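PDB 5NEC: TonB-dependent siderophore receptor from Pseudomonas aeruginosa 39016, which probably takes up iron-loaded siderophores across the bacterial outer membrane, drawing on TonB for energy, and is studied as an entry route for siderophore-drug conjugates. Local coordinates for residues Ile62-Ala67 against Asp694-Val699; Arg75-Ile80 against Ile127-Gly132; Ala156-Asp161 against Asn179-Asp184; Asp204-Ser209 against Gly266-Leu271. All coordinates share one frame; numbering follows the deposited sequence.

Interaction 1. Residues Ile62-Ala67 against Asp694-Val699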
loop_
_atom_site.group_PDB
_atom_site.type_symbol
_atom_site.label_atom_id
_atom_site.label_comp_id
_atom_site.label_asym_id
_atom_site.label_seq_id
_atom_site.Cartn_x
_atom_site.Cartn_y
_atom_site.Cartn_z
ATOM N N ILE A 62 7.477 -9.572 -7.103
ATOM C CA ILE A 62 6.029 -9.504 -7.335
ATOM C C ILE A 62 5.545 -10.736 -8.106
ATOM O O ILE A 62 4.541 -11.331 -7.732
ATOM C CB ILE A 62 5.626 -8.184 -8.050
ATOM C CG1 ILE A 62 5.915 -6.981 -7.142
ATOM C CG2 ILE A 62 4.148 -8.184 -8.465
ATOM C CD1 ILE A 62 5.973 -5.648 -7.865
ATOM N N LYS A 63 6.277 -11.136 -9.147
ATOM C CA LYS A 63 5.954 -12.355 -9.914
ATOM C C LYS A 63 6.205 -13.649 -9.129
ATOM O O LYS A 63 5.360 -14.511 -9.134
ATOM C CB LYS A 63 6.750 -12.421 -11.218
ATOM C CG LYS A 63 6.388 -11.334 -12.204
ATOM C CD LYS A 63 7.025 -11.594 -13.566
ATOM C CE LYS A 63 6.788 -10.434 -14.532
ATOM N NZ LYS A 63 7.790 -10.427 -15.641
ATOM N N ASP A 64 7.350 -13.770 -8.462
ATOM C CA ASP A 64 7.715 -15.010 -7.744
ATOM C C ASP A 64 6.797 -15.323 -6.553
ATOM O O ASP A 64 6.527 -16.499 -6.280
ATOM C CB ASP A 64 9.187 -14.985 -7.264
ATOM C CG ASP A 64 10.213 -15.061 -8.415
ATOM O OD1 ASP A 64 9.858 -15.412 -9.559
ATOM O OD2 ASP A 64 11.389 -14.749 -8.164
ATOM N N THR A 65 6.323 -14.280 -5.864
ATOM C CA THR A 65 5.327 -14.422 -4.785
ATOM C C THR A 65 3.896 -14.562 -5.309
ATOM O O THR A 65 3.007 -14.896 -4.548
ATOM C CB THR A 65 5.376 -13.239 -3.772
ATOM O OG1 THR A 65 5.052 -12.001 -4.419
ATOM C CG2 THR A 65 6.758 -13.131 -3.095
ATOM N N ALA A 66 3.680 -14.312 -6.602
ATOM C CA ALA A 66 2.340 -14.299 -7.224
ATOM C C ALA A 66 1.352 -13.367 -6.500
ATOM O O ALA A 66 0.167 -13.653 -6.420
ATOM C CB ALA A 66 1.785 -15.708 -7.339
ATOM N N ALA A 67 1.862 -12.238 -6.012
ATOM C CA ALA A 67 1.063 -11.202 -5.382
ATOM C C ALA A 67 -0.002 -10.692 -6.335
ATOM O O ALA A 67 0.307 -10.378 -7.478
ATOM C CB ALA A 67 1.959 -10.045 -4.952
ATOM N N ASP A 694 6.387 -20.277 -19.106
ATOM C CA ASP A 694 6.687 -20.674 -17.723
ATOM C C ASP A 694 5.443 -21.260 -17.069
ATOM O O ASP A 694 4.333 -20.802 -17.329
ATOM C CB ASP A 694 7.108 -19.465 -16.869
ATOM C CG ASP A 694 8.467 -18.929 -17.225
ATOM O OD1 ASP A 694 9.344 -19.681 -17.679
ATOM O OD2 ASP A 694 8.668 -17.708 -17.056
ATOM N N PHE A 695 5.662 -22.235 -16.187
ATOM C CA PHE A 695 4.639 -22.782 -15.306
ATOM C C PHE A 695 5.075 -22.494 -13.880
ATOM O O PHE A 695 6.248 -22.707 -13.550
ATOM C CB PHE A 695 4.499 -24.287 -15.549
ATOM C CG PHE A 695 3.906 -24.620 -16.876
ATOM C CD1 PHE A 695 2.567 -24.338 -17.133
ATOM C CD2 PHE A 695 4.676 -25.229 -17.877
ATOM C CE1 PHE A 695 2.004 -24.629 -18.368
ATOM C CE2 PHE A 695 4.117 -25.532 -19.109
ATOM C CZ PHE A 695 2.784 -25.230 -19.354
ATOM N N GLN A 696 4.163 -21.987 -13.040
ATOM C CA GLN A 696 4.502 -21.655 -11.640
ATOM C C GLN A 696 3.471 -22.194 -10.638
ATOM O O GLN A 696 2.273 -22.185 -10.903
ATOM C CB GLN A 696 4.678 -20.138 -11.464
ATOM C CG GLN A 696 5.426 -19.770 -10.197
ATOM C CD GLN A 696 5.732 -18.294 -10.107
ATOM O OE1 GLN A 696 6.514 -17.774 -10.900
ATOM N NE2 GLN A 696 5.146 -17.618 -9.114
ATOM N N LEU A 697 3.950 -22.689 -9.505
ATOM C CA LEU A 697 3.095 -23.168 -8.425
ATOM C C LEU A 697 3.417 -22.304 -7.227
ATOM O O LEU A 697 4.591 -22.080 -6.932
ATOM C CB LEU A 697 3.406 -24.642 -8.104
ATOM C CG LEU A 697 2.670 -25.311 -6.934
ATOM C CD1 LEU A 697 1.161 -25.322 -7.136
ATOM C CD2 LEU A 697 3.158 -26.746 -6.767
ATOM N N ASN A 698 2.389 -21.783 -6.562
ATOM C CA ASN A 698 2.563 -21.072 -5.294
ATOM C C ASN A 698 1.653 -21.687 -4.236
ATOM O O ASN A 698 0.480 -21.969 -4.503
ATOM C CB ASN A 698 2.225 -19.588 -5.468
ATOM C CG ASN A 698 3.305 -18.835 -6.194
ATOM O OD1 ASN A 698 3.343 -18.807 -7.434
ATOM N ND2 ASN A 698 4.197 -18.209 -5.419
ATOM N N VAL A 699 2.197 -21.885 -3.045
ATOM C CA VAL A 699 1.405 -22.282 -1.895
ATOM C C VAL A 699 1.545 -21.148 -0.895
ATOM O O VAL A 699 2.643 -20.870 -0.411
ATOM C CB VAL A 699 1.871 -23.642 -1.312
ATOM C CG1 VAL A 699 1.008 -24.049 -0.119
ATOM C CG2 VAL A 699 1.777 -24.722 -2.378
#

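Interaction 2. Residues Arg75-Ile80 against Ile127-Gly132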
loop_
_atom_site.group_PDB
_atom_site.type_symbol
_atom_site.label_atom_id
_atom_site.label_comp_id
_atom_site.label_asym_id
_atom_site.label_seq_id
_atom_site.Cartn_x
_atom_site.Cartn_y
_atom_site.Cartn_z
ATOM N N ARG A 75 3.825 -7.581 2.047
ATOM C CA ARG A 75 4.195 -8.548 3.083
ATOM C C ARG A 75 5.700 -8.859 3.105
ATOM O O ARG A 75 6.223 -9.256 4.140
ATOM C CB ARG A 75 3.361 -9.839 2.977
ATOM C CG ARG A 75 3.885 -10.950 2.061
ATOM C CD ARG A 75 2.793 -11.989 1.798
ATOM N NE ARG A 75 3.252 -13.185 1.083
ATOM C CZ ARG A 75 3.244 -13.378 -0.244
ATOM N NH1 ARG A 75 2.838 -12.445 -1.114
ATOM N NH2 ARG A 75 3.673 -14.541 -0.716
ATOM N N THR A 76 6.381 -8.663 1.963
ATOM C CA THR A 76 7.845 -8.805 1.861
ATOM C C THR A 76 8.677 -7.698 2.528
ATOM O O THR A 76 9.868 -7.850 2.667
ATOM C CB THR A 76 8.306 -8.925 0.376
ATOM O OG1 THR A 76 7.797 -7.826 -0.397
ATOM C CG2 THR A 76 7.843 -10.225 -0.228
ATOM N N VAL A 77 8.065 -6.588 2.908
ATOM C CA VAL A 77 8.771 -5.502 3.573
ATOM C C VAL A 77 8.215 -5.370 4.987
ATOM O O VAL A 77 7.091 -4.891 5.167
ATOM C CB VAL A 77 8.600 -4.174 2.813
ATOM C CG1 VAL A 77 9.329 -3.051 3.537
ATOM C CG2 VAL A 77 9.126 -4.327 1.392
ATOM N N PRO A 78 9.010 -5.752 5.998
ATOM C CA PRO A 78 8.493 -5.829 7.371
ATOM C C PRO A 78 8.189 -4.474 7.969
ATOM O O PRO A 78 8.794 -3.476 7.592
ATOM C CB PRO A 78 9.649 -6.481 8.131
ATOM C CG PRO A 78 10.869 -5.978 7.414
ATOM C CD PRO A 78 10.482 -5.908 5.960
ATOM N N GLY A 79 7.242 -4.446 8.900
ATOM C CA GLY A 79 6.852 -3.199 9.593
ATOM C C GLY A 79 5.836 -2.299 8.883
ATOM O O GLY A 79 5.599 -1.169 9.319
ATOM N N ILE A 80 5.263 -2.774 7.785
ATOM C CA ILE A 80 4.211 -2.046 7.078
ATOM C C ILE A 80 2.937 -2.799 7.401
ATOM O O ILE A 80 2.775 -3.935 6.972
ATOM C CB ILE A 80 4.443 -2.002 5.546
ATOM C CG1 ILE A 80 5.826 -1.416 5.245
ATOM C CG2 ILE A 80 3.356 -1.182 4.851
ATOM C CD1 ILE A 80 6.057 -1.163 3.783
ATOM N N ILE A 127 7.614 -1.332 -6.586
ATOM C CA ILE A 127 7.066 -0.593 -5.455
ATOM C C ILE A 127 8.219 -0.040 -4.613
ATOM O O ILE A 127 9.018 -0.801 -4.079
ATOM C CB ILE A 127 6.156 -1.513 -4.608
ATOM C CG1 ILE A 127 4.965 -1.996 -5.450
ATOM C CG2 ILE A 127 5.664 -0.817 -3.350
ATOM C CD1 ILE A 127 4.432 -3.336 -5.004
ATOM N N GLU A 128 8.289 1.281 -4.488
ATOM C CA GLU A 128 9.375 1.945 -3.759
ATOM C C GLU A 128 8.884 2.432 -2.390
ATOM O O GLU A 128 8.004 3.287 -2.313
ATOM C CB GLU A 128 9.927 3.101 -4.597
ATOM C CG GLU A 128 10.371 2.657 -5.992
ATOM C CD GLU A 128 10.955 3.770 -6.853
ATOM O OE1 GLU A 128 10.842 4.959 -6.486
ATOM O OE2 GLU A 128 11.522 3.439 -7.923
ATOM N N VAL A 129 9.452 1.870 -1.320
ATOM C CA VAL A 129 9.069 2.188 0.059
ATOM C C VAL A 129 10.115 3.093 0.704
ATOM O O VAL A 129 11.203 2.649 0.999
ATOM C CB VAL A 129 8.925 0.897 0.910
ATOM C CG1 VAL A 129 8.273 1.193 2.263
ATOM C CG2 VAL A 129 8.107 -0.147 0.156
ATOM N N SER A 130 9.772 4.358 0.919
ATOM C CA SER A 130 10.585 5.276 1.735
ATOM C C SER A 130 10.122 5.215 3.178
ATOM O O SER A 130 8.978 5.538 3.472
ATOM C CB SER A 130 10.432 6.706 1.236
ATOM O OG SER A 130 11.197 6.872 0.069
ATOM N N LYS A 131 11.010 4.825 4.082
ATOM C CA LYS A 131 10.609 4.585 5.475
ATOM C C LYS A 131 10.651 5.834 6.355
ATOM O O LYS A 131 9.864 5.952 7.274
ATOM C CB LYS A 131 11.409 3.428 6.066
ATOM C CG LYS A 131 11.313 2.174 5.201
ATOM C CD LYS A 131 11.024 0.917 5.997
ATOM C CE LYS A 131 11.540 -0.325 5.275
ATOM N NZ LYS A 131 11.435 -1.530 6.151
ATOM N N GLY A 132 11.539 6.769 6.067
ATOM C CA GLY A 132 11.520 8.073 6.722
ATOM C C GLY A 132 11.072 9.102 5.710
ATOM O O GLY A 132 10.762 8.752 4.569
#

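Interaction 3. Residues Ala156-Asp161 against Asn179-Asp184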
loop_
_atom_site.group_PDB
_atom_site.type_symbol
_atom_site.label_atom_id
_atom_site.label_comp_id
_atom_site.label_asym_id
_atom_site.label_seq_id
_atom_site.Cartn_x
_atom_site.Cartn_y
_atom_site.Cartn_z
ATOM N N ALA A 156 10.697 1.306 -25.595
ATOM C CA ALA A 156 11.330 0.594 -26.715
ATOM C C ALA A 156 11.261 -0.916 -26.502
ATOM O O ALA A 156 11.267 -1.381 -25.364
ATOM C CB ALA A 156 12.772 1.036 -26.878
ATOM N N GLY A 157 11.186 -1.668 -27.592
ATOM C CA GLY A 157 11.034 -3.129 -27.545
ATOM C C GLY A 157 9.704 -3.566 -28.136
ATOM O O GLY A 157 8.763 -2.773 -28.223
ATOM N N ASN A 158 9.642 -4.813 -28.587
ATOM C CA ASN A 158 8.392 -5.422 -29.008
ATOM C C ASN A 158 8.219 -6.705 -28.198
ATOM O O ASN A 158 9.076 -7.600 -28.267
ATOM C CB ASN A 158 8.393 -5.716 -30.503
ATOM C CG ASN A 158 8.337 -4.458 -31.339
ATOM O OD1 ASN A 158 7.279 -3.862 -31.513
ATOM N ND2 ASN A 158 9.481 -4.042 -31.862
ATOM N N PHE A 159 7.143 -6.771 -27.408
ATOM C CA PHE A 159 6.813 -7.982 -26.671
ATOM C C PHE A 159 5.317 -8.157 -26.464
ATOM O O PHE A 159 4.551 -7.210 -26.523
ATOM C CB PHE A 159 7.578 -8.063 -25.329
ATOM C CG PHE A 159 7.298 -6.928 -24.362
ATOM C CD1 PHE A 159 6.178 -6.958 -23.526
ATOM C CD2 PHE A 159 8.176 -5.854 -24.249
ATOM C CE1 PHE A 159 5.929 -5.924 -22.625
ATOM C CE2 PHE A 159 7.928 -4.821 -23.356
ATOM C CZ PHE A 159 6.799 -4.852 -22.544
ATOM N N ILE A 160 4.923 -9.400 -26.250
ATOM C CA ILE A 160 3.562 -9.762 -25.903
ATOM C C ILE A 160 3.731 -10.726 -24.746
ATOM O O ILE A 160 4.351 -11.772 -24.920
ATOM C CB ILE A 160 2.815 -10.439 -27.077
ATOM C CG1 ILE A 160 3.010 -9.638 -28.377
ATOM C CG2 ILE A 160 1.331 -10.569 -26.755
ATOM C CD1 ILE A 160 2.257 -10.179 -29.589
ATOM N N ASP A 161 3.252 -10.337 -23.563
ATOM C CA ASP A 161 3.248 -11.209 -22.371
ATOM C C ASP A 161 1.825 -11.471 -21.933
ATOM O O ASP A 161 0.925 -10.693 -22.207
ATOM C CB ASP A 161 4.020 -10.598 -21.196
ATOM C CG ASP A 161 5.489 -10.370 -21.506
ATOM O OD1 ASP A 161 5.930 -10.631 -22.659
ATOM O OD2 ASP A 161 6.212 -9.937 -20.573
ATOM N N ASN A 179 3.360 -4.632 -25.845
ATOM C CA ASN A 179 4.122 -3.398 -26.122
ATOM C C ASN A 179 4.703 -3.439 -27.552
ATOM O O ASN A 179 5.532 -4.289 -27.857
ATOM C CB ASN A 179 5.232 -3.209 -25.072
ATOM C CG ASN A 179 5.988 -1.886 -25.232
ATOM O OD1 ASN A 179 5.753 -0.916 -24.498
ATOM N ND2 ASN A 179 6.913 -1.844 -26.197
ATOM N N GLN A 180 4.279 -2.505 -28.408
ATOM C CA GLN A 180 4.622 -2.489 -29.840
ATOM C C GLN A 180 5.185 -1.139 -30.275
ATOM O O GLN A 180 4.553 -0.111 -30.063
ATOM C CB GLN A 180 3.365 -2.765 -30.665
ATOM C CG GLN A 180 3.592 -3.351 -32.053
ATOM C CD GLN A 180 3.159 -4.808 -32.160
ATOM O OE1 GLN A 180 2.085 -5.202 -31.684
ATOM N NE2 GLN A 180 3.990 -5.615 -32.798
ATOM N N GLU A 181 6.364 -1.140 -30.902
ATOM C CA GLU A 181 6.886 0.079 -31.545
ATOM C C GLU A 181 6.082 0.442 -32.796
ATOM O O GLU A 181 5.505 -0.426 -33.451
ATOM C CB GLU A 181 8.357 -0.072 -31.903
ATOM C CG GLU A 181 9.279 -0.137 -30.697
ATOM C CD GLU A 181 10.766 -0.168 -31.067
ATOM O OE1 GLU A 181 11.102 -0.210 -32.270
ATOM O OE2 GLU A 181 11.615 -0.161 -30.136
ATOM N N PHE A 182 6.017 1.736 -33.083
ATOM C CA PHE A 182 5.482 2.252 -34.349
ATOM C C PHE A 182 6.160 3.603 -34.676
ATOM O O PHE A 182 7.066 4.028 -33.943
ATOM C CB PHE A 182 3.944 2.311 -34.325
ATOM C CG PHE A 182 3.367 3.367 -33.400
ATOM C CD1 PHE A 182 3.381 3.204 -32.018
ATOM C CD2 PHE A 182 2.779 4.520 -33.918
ATOM C CE1 PHE A 182 2.844 4.181 -31.186
ATOM C CE2 PHE A 182 2.249 5.494 -33.084
ATOM C CZ PHE A 182 2.279 5.320 -31.721
ATOM N N LEU A 183 5.758 4.250 -35.777
ATOM C CA LEU A 183 6.508 5.384 -36.366
ATOM C C LEU A 183 8.006 5.069 -36.485
ATOM O O LEU A 183 8.855 5.879 -36.093
ATOM C CB LEU A 183 6.310 6.677 -35.556
ATOM C CG LEU A 183 4.868 7.126 -35.323
ATOM C CD1 LEU A 183 4.842 8.327 -34.397
ATOM C CD2 LEU A 183 4.125 7.431 -36.625
ATOM N N ASP A 184 8.311 3.874 -37.006
ATOM C CA ASP A 184 9.691 3.389 -37.193
ATOM C C ASP A 184 10.553 3.472 -35.934
ATOM O O ASP A 184 11.684 3.941 -35.980
ATOM C CB ASP A 184 10.370 4.149 -38.342
ATOM C CG ASP A 184 9.630 3.999 -39.659
ATOM O OD1 ASP A 184 9.420 2.839 -40.083
ATOM O OD2 ASP A 184 9.265 5.037 -40.266
#

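Interaction 4. Residues Asp204-Ser209 against Gly266-Leu271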
loop_
_atom_site.group_PDB
_atom_site.type_symbol
_atom_site.label_atom_id
_atom_site.label_comp_id
_atom_site.label_asym_id
_atom_site.label_seq_id
_atom_site.Cartn_x
_atom_site.Cartn_y
_atom_site.Cartn_z
ATOM N N ASP A 204 -16.220 -17.825 4.404
ATOM C CA ASP A 204 -17.476 -18.169 3.739
ATOM C C ASP A 204 -17.977 -16.931 2.938
ATOM O O ASP A 204 -17.955 -15.809 3.442
ATOM C CB ASP A 204 -18.556 -18.639 4.754
ATOM C CG ASP A 204 -18.235 -20.005 5.431
ATOM O OD1 ASP A 204 -17.320 -20.742 4.990
ATOM O OD2 ASP A 204 -18.934 -20.368 6.412
ATOM N N GLU A 205 -18.346 -17.153 1.678
ATOM C CA GLU A 205 -19.040 -16.195 0.811
ATOM C C GLU A 205 -18.252 -14.968 0.321
ATOM O O GLU A 205 -18.631 -14.356 -0.666
ATOM C CB GLU A 205 -20.340 -15.693 1.464
ATOM C CG GLU A 205 -21.330 -16.780 1.835
ATOM C CD GLU A 205 -21.771 -17.619 0.659
ATOM O OE1 GLU A 205 -21.960 -17.083 -0.462
ATOM O OE2 GLU A 205 -21.915 -18.834 0.868
ATOM N N VAL A 206 -17.169 -14.605 0.989
ATOM C CA VAL A 206 -16.435 -13.411 0.664
ATOM C C VAL A 206 -15.812 -13.633 -0.709
ATOM O O VAL A 206 -15.332 -14.727 -1.002
ATOM C CB VAL A 206 -15.352 -13.135 1.713
ATOM C CG1 VAL A 206 -14.400 -12.027 1.275
ATOM C CG2 VAL A 206 -16.005 -12.807 3.037
ATOM N N ASP A 207 -15.869 -12.611 -1.559
ATOM C CA ASP A 207 -15.312 -12.722 -2.895
ATOM C C ASP A 207 -14.957 -11.384 -3.533
ATOM O O ASP A 207 -15.360 -10.322 -3.070
ATOM C CB ASP A 207 -16.201 -13.588 -3.823
ATOM C CG ASP A 207 -17.524 -12.925 -4.229
ATOM O OD1 ASP A 207 -17.758 -11.693 -4.056
ATOM O OD2 ASP A 207 -18.360 -13.695 -4.754
ATOM N N VAL A 208 -14.170 -11.474 -4.595
ATOM C CA VAL A 208 -13.663 -10.308 -5.289
ATOM C C VAL A 208 -13.825 -10.524 -6.773
ATOM O O VAL A 208 -13.768 -11.656 -7.273
ATOM C CB VAL A 208 -12.191 -9.992 -4.933
ATOM C CG1 VAL A 208 -12.060 -9.680 -3.441
ATOM C CG2 VAL A 208 -11.238 -11.122 -5.348
ATOM N N SER A 209 -14.051 -9.420 -7.454
ATOM C CA SER A 209 -14.230 -9.403 -8.879
ATOM C C SER A 209 -13.741 -8.048 -9.390
ATOM O O SER A 209 -14.165 -7.005 -8.909
ATOM C CB SER A 209 -15.694 -9.610 -9.209
ATOM O OG SER A 209 -15.846 -9.766 -10.589
ATOM N N GLY A 266 -14.289 -20.165 8.879
ATOM C CA GLY A 266 -15.071 -19.579 7.785
ATOM C C GLY A 266 -16.160 -18.591 8.168
ATOM O O GLY A 266 -16.728 -17.946 7.283
ATOM N N ASN A 267 -16.459 -18.446 9.461
ATOM C CA ASN A 267 -17.585 -17.618 9.892
ATOM C C ASN A 267 -17.572 -16.216 9.254
ATOM O O ASN A 267 -16.608 -15.452 9.395
ATOM C CB ASN A 267 -17.593 -17.442 11.410
ATOM C CG ASN A 267 -18.153 -18.644 12.157
ATOM O OD1 ASN A 267 -18.284 -19.727 11.614
ATOM N ND2 ASN A 267 -18.492 -18.437 13.425
ATOM N N PHE A 268 -18.674 -15.901 8.588
ATOM C CA PHE A 268 -18.945 -14.614 7.984
ATOM C C PHE A 268 -20.264 -14.078 8.578
ATOM O O PHE A 268 -21.313 -14.724 8.495
ATOM C CB PHE A 268 -19.004 -14.823 6.451
ATOM C CG PHE A 268 -19.464 -13.626 5.672
ATOM C CD1 PHE A 268 -18.853 -12.389 5.840
ATOM C CD2 PHE A 268 -20.502 -13.738 4.759
ATOM C CE1 PHE A 268 -19.281 -11.281 5.132
ATOM C CE2 PHE A 268 -20.930 -12.634 4.042
ATOM C CZ PHE A 268 -20.314 -11.408 4.226
ATOM N N TYR A 269 -20.207 -12.902 9.185
ATOM C CA TYR A 269 -21.382 -12.308 9.841
ATOM C C TYR A 269 -22.199 -11.366 8.940
ATOM O O TYR A 269 -23.240 -10.862 9.358
ATOM C CB TYR A 269 -20.956 -11.607 11.149
ATOM C CG TYR A 269 -20.343 -12.619 12.084
ATOM C CD1 TYR A 269 -21.151 -13.504 12.820
ATOM C CD2 TYR A 269 -18.963 -12.784 12.149
ATOM C CE1 TYR A 269 -20.596 -14.475 13.637
ATOM C CE2 TYR A 269 -18.407 -13.758 12.968
ATOM C CZ TYR A 269 -19.240 -14.592 13.707
ATOM O OH TYR A 269 -18.695 -15.542 14.505
ATOM N N GLY A 270 -21.744 -11.157 7.705
ATOM C CA GLY A 270 -22.453 -10.311 6.756
ATOM C C GLY A 270 -23.555 -11.043 6.009
ATOM O O GLY A 270 -23.897 -12.186 6.329
ATOM N N LEU A 271 -24.085 -10.365 4.997
ATOM C CA LEU A 271 -25.294 -10.753 4.305
ATOM C C LEU A 271 -25.085 -10.684 2.802
ATOM O O LEU A 271 -24.912 -9.601 2.241
ATOM C CB LEU A 271 -26.406 -9.797 4.669
ATOM C CG LEU A 271 -26.927 -9.918 6.094
ATOM C CD1 LEU A 271 -27.725 -8.663 6.477
ATOM C CD2 LEU A 271 -27.747 -11.186 6.251
#

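Interaction 1. Residues Ile62-Ala67 against Asp694-Val699
Gln696 and Asn698, two residues apart on one barrel strand, present their side-chain amides to the C-terminal turn of the plug helix 59-64. Gln696 NE2 donates to Lys63 O at 3.1 Å, and Asn698 ND2 donates to Asp64 O at 3.0 Å with an N-H...O angle of 168°. The amides also hold each other: Gln696 NE2 gives its second hydrogen to Asn698 OD1 at 2.7 Å, in the carbonyl plane and on a lone pair, which fixes the flip of both groups. Lys63 O is gripped from opposite faces of its plane, by Gln696 NE2 and by Ala66 N. The latter bond belongs to the Schellman motif that ends the helix, where Ala66 takes positive phi (54°) and sets its CB 3.5 Å from Asn698 OD1. Polar groups therefore make the tight part. The looser margin is at exposed Lys63: its CB stays 5.4 Å from Gln696 OE1, and the rest of the extended chain runs off from the strand. Asp64 turns from the strand toward Tyr33, with which it hydrogen-bonds, and packs on Trp644 and Thr646 of strand 639-650. Strand 693-700 itself runs between strands 674-688 and 724-733 of the barrel wall.

Interaction 2. Residues Arg75-Ile80 against Ile127-Gly132
Val77 and Ile80 meet Val129 in a buried, mainly apolar contact inside the plug domain, between the loop that follows helix 70-74 and the end of strand 124-130. No hydrogen bond crosses it, and the backbones stay well apart: the CA atoms of Val77 and Val129 are 8.5 Å from each other, so side chains bridge the gap. The closest apolar approach is tip to tip, Ile80 CD1 to Val129 CG1 at 3.6 Å. Val129 sends its two methyls to different partners. CG1, anti to the backbone N (chi1 -169°), takes Ile80, whereas CG2 faces Val77 CG2 more loosely at 4.5 Å. The other methyl of Val77, CG1, lies 3.7 Å from Lys131 NZ and 3.9 Å from Lys131 CE. In Lys131 a chi2 of -133° swings CD out of the extended line; the rest of the chain carries NZ to Val77, crossing the valine obliquely, and the amino group comes within 3.6 Å of Pro78 O. Around the valines, Leu74 of helix 70-74 and Leu147 of strand 146-151 touch Val129, while Thr55 and Val57 of strand 54-57 touch Val77. The chemistry is thus graded: methyl packing in the middle, and at one margin a buried ammonium group beside a methyl and a carbonyl oxygen. Without a hydrogen bond, any attraction between Lys131 NZ and Pro78 O is probably modest, and Arg98 also touches Lys131.

Interaction 3. Residues Ala156-Asp161 against Asn179-Asp184
The Phe159 ring carries Asn179 CB over one face, 3.4 Å above its plane and displaced toward the rim, with CZ the nearest ring atom. This is a CH-pi contact, 21° off the ring normal. Ring and Asn179 amide planes lie only 14° apart. Phe159 CG sits between the backbone N and the carbonyl carbon (chi1 61°), the crowded position, and in this rotation the ring lies beside Asn179 CB. Asn179 ND2 makes a weak bond to Gly157 O and another hydrogen bond to Lys155 O. Phe159 and Asn179 form an antiparallel hydrogen-bonded pair: Phe159 N donates to Asn179 O at 3.0 Å, and Asn179 N to Phe159 O at 2.9 Å. They join strands 159-167 and 172-182, the first hairpin of the barrel, at its open end. Beyond the pair, side chains replace backbone partners. Asn158 OD1 accepts from Glu181 N at 2.9 Å, the donor standing above the carbonyl plane. Glu181, extended beyond CG, brings OE2 to Gly157 N at 3.0 Å, met on the anti side but tilted out of the carboxylate plane. The Asn158 and Glu181 side chains cross at about a right angle, and Arg190 of strand 187-200 touches both Phe159 and Asn179.

Interaction 4. Residues Asp204-Ser209 against Gly266-Leu271
Phe268 meets three consecutive residues of the 204-209 segment, Asp204, Glu205 and Val206, and can be followed outward from its backbone. Its CB lies 3.3 Å from Asp204 O, and CG is still near that oxygen at 3.5 Å. CG stands anti to the backbone N (chi1 172°), and beyond it the ring divides its contacts. On one side CD2 approaches Glu205 CB at 3.8 Å, with CE2 slightly farther from the same carbon. On the other, CD1 and then CE1 meet Val206 CG2, which lies 4.0 Å above the ring plane and displaced toward the rim. The opposite face carries Gly270 N, 3.5 Å above the plane and over the ring centre, because the loop folds back beneath its own phenylalanine. CZ, at the tip, lies 3.5 Å from Gly270 CA. The single hydrogen bond across the contact is backbone to backbone: Asp204 N to Gly266 O at 2.9 Å, in the carbonyl plane and on a lone pair. Gly266 lies so close to Asp204 OD1 that a beta carbon there would clash. Asp204 and Glu205 form the corner at which the chain turns into strand 206-219, and Val206 there packs on Val200 of strand 187-200. The loop holding Phe268 precedes strand 276-291; it is further tied by Asn267 O to Arg203 and by Tyr269 O to Arg330 of strand 327-354.

How the interactions relate
Interaction 2 is the most buried contact and its centre lies about 9 Å from the centre of the chain, within the plug; it relies on apolar side chains and one marginal buried lysine. Interaction 1 joins that plug to the barrel wall through side-chain amides, and the two touch, Ile62 CD1 packing on Ile127 CD1 at 4.0 Å. Interactions 3 and 4 involve the barrel and its loops, with centres about 42 Å apart. The first is a surface contact held by strand pairing and polar side chains, the second a partly buried loop contact built on one aromatic ring and one backbone bond. Interactions 1, 3 and 4 reach strands of the barrel, whereas interaction 2 does not.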